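Local coordinates for protein D-glycerate 3-kinase (Cryptococcus neoformans var. grubii serotype A, PDB 6CKG) that probably phosphorylates D-glycerate at its 3-hydroxyl, acting as a kinase of the glycerate kinase type, at residues A[126-129]-A[130-133]. Numbering follows the deposited sequence. Where two conformers were deposited one is given.
Sequences AKLK and SIND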
loop_
_atom_site.group_PDB
_atom_site.type_symbol
_atom_site.label_atom_id
_atom_site.label_comp_id
_atom_site.label_asym_id
_atom_site.label_seq_id
_atom_site.Cartn_x
_atom_site.Cartn_y
_atom_site.Cartn_z
ATOM N N ALA A 126 4.718 15.481 -0.294
ATOM C CA ALA A 126 5.638 16.610 -0.409
ATOM C C ALA A 126 5.600 17.482 0.843
ATOM O O ALA A 126 6.642 17.972 1.303
ATOM C CB ALA A 126 5.316 17.435 -1.653
ATOM N N LYS A 127 4.413 17.668 1.421
ATOM C CA LYS A 127 4.306 18.433 2.661
ATOM C C LYS A 127 5.093 17.766 3.783
ATOM O O LYS A 127 5.842 18.431 4.508
ATOM C CB LYS A 127 2.834 18.592 3.050
ATOM C CG LYS A 127 2.572 19.648 4.137
ATOM C CD LYS A 127 2.851 21.054 3.631
ATOM C CE LYS A 127 2.417 22.123 4.631
ATOM N NZ LYS A 127 0.934 22.242 4.702
ATOM N N LEU A 128 4.917 16.453 3.962
ATOM C CA LEU A 128 5.671 15.762 5.005
ATOM C C LEU A 128 7.169 15.850 4.750
ATOM O O LEU A 128 7.956 16.022 5.690
ATOM C CB LEU A 128 5.231 14.302 5.113
ATOM C CG LEU A 128 3.817 14.076 5.657
ATOM C CD1 LEU A 128 3.338 12.625 5.448
ATOM C CD2 LEU A 128 3.720 14.472 7.122
ATOM N N LYS A 129 7.583 15.769 3.483
ATOM C CA LYS A 129 9.011 15.741 3.177
ATOM C C LYS A 129 9.688 17.093 3.399
ATOM O O LYS A 129 10.905 17.131 3.578
ATOM C CB LYS A 129 9.227 15.244 1.747
ATOM C CG LYS A 129 8.984 13.738 1.600
ATOM C CD LYS A 129 9.039 13.277 0.150
ATOM C CE LYS A 129 10.457 13.184 -0.375
ATOM N NZ LYS A 129 11.030 11.813 -0.213
ATOM N N SER A 130 8.935 18.192 3.406
ATOM C CA SER A 130 9.463 19.510 3.726
ATOM C C SER A 130 9.190 19.914 5.170
ATOM O O SER A 130 9.472 21.058 5.550
ATOM C CB SER A 130 8.873 20.557 2.779
ATOM O OG SER A 130 7.498 20.774 3.053
ATOM N N ILE A 131 8.650 19.008 5.987
ATOM C CA ILE A 131 8.171 19.418 7.309
ATOM C C ILE A 131 9.306 19.760 8.283
ATOM O O ILE A 131 9.059 20.429 9.297
ATOM C CB ILE A 131 7.248 18.320 7.876
ATOM C CG1 ILE A 131 6.253 18.904 8.880
ATOM C CG2 ILE A 131 8.063 17.181 8.504
ATOM C CD1 ILE A 131 5.075 17.983 9.134
ATOM N N ASN A 132 10.547 19.351 8.010
ATOM C CA ASN A 132 11.659 19.709 8.889
ATOM C C ASN A 132 12.337 21.010 8.484
ATOM O O ASN A 132 13.259 21.457 9.182
ATOM C CB ASN A 132 12.708 18.590 8.926
ATOM C CG ASN A 132 12.146 17.278 9.412
ATOM O OD1 ASN A 132 11.167 17.250 10.154
ATOM N ND2 ASN A 132 12.764 16.175 8.998
ATOM N N ASP A 133 11.915 21.622 7.379
ATOM C CA ASP A 133 12.556 22.838 6.903
ATOM C C ASP A 133 12.360 23.963 7.904
ATOM O O ASP A 133 11.280 24.119 8.483
ATOM C CB ASP A 133 11.995 23.261 5.549
ATOM C CG ASP A 133 12.420 22.345 4.427
ATOM O OD1 ASP A 133 13.153 21.365 4.689
ATOM O OD2 ASP A 133 12.012 22.612 3.279
HETATM O O HOH W 1 5.944 21.167 5.062
HETATM O O HOH W 2 11.965 18.491 5.701
#
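Leu128 and Ile131 meet through the ends of their side chains where helix 118-129 gives way to a loop, CD2 of the leucine lying 4.3 Å from CD1 of the isoleucine. The long branch of Ile131 is extended, with CG1 roughly anti to the backbone N (chi1 -154°), and this places CG2 between N and the carbonyl carbon, tight against Leu128 O at 3.0 Å. That same carbonyl accepts a hydrogen bond from Ile131 N (3.1 Å), which approaches from well above the carbonyl plane. Both Leu128 and Ile131 also touch Ala147 of strand 146-153 and Val170 of strand 162-171, so this flank of the helix end packs on the two-stranded antiparallel sheet.

Ser130, the first residue to leave helical geometry, still closes the last regular turn: its N donates to Ala126 O at 3.1 Å, with a weak second bond to Lys127 O. A chi1 of 70° sets its hydroxyl between the backbone N and the carbonyl carbon and brings OG to 3.2 Å from Lys127 O; a water joins the two, donating to the carbonyl. A second water bridges the helix end and the turn: it donates to Lys129 O, accepts from Asn132 N, 2.8 Å away, and donates to Asp133 OD1. Asn132 is pinned by its amide to Ile174 N and Cys45 O, whereas Lys129 sends its ammonium group to Gln244 O. Together these features illustrate a helix C-terminus that passes directly into a type I beta turn, Ser130 to Asp133, closed by Asp133 N to Ser130 O at 3.1 Å.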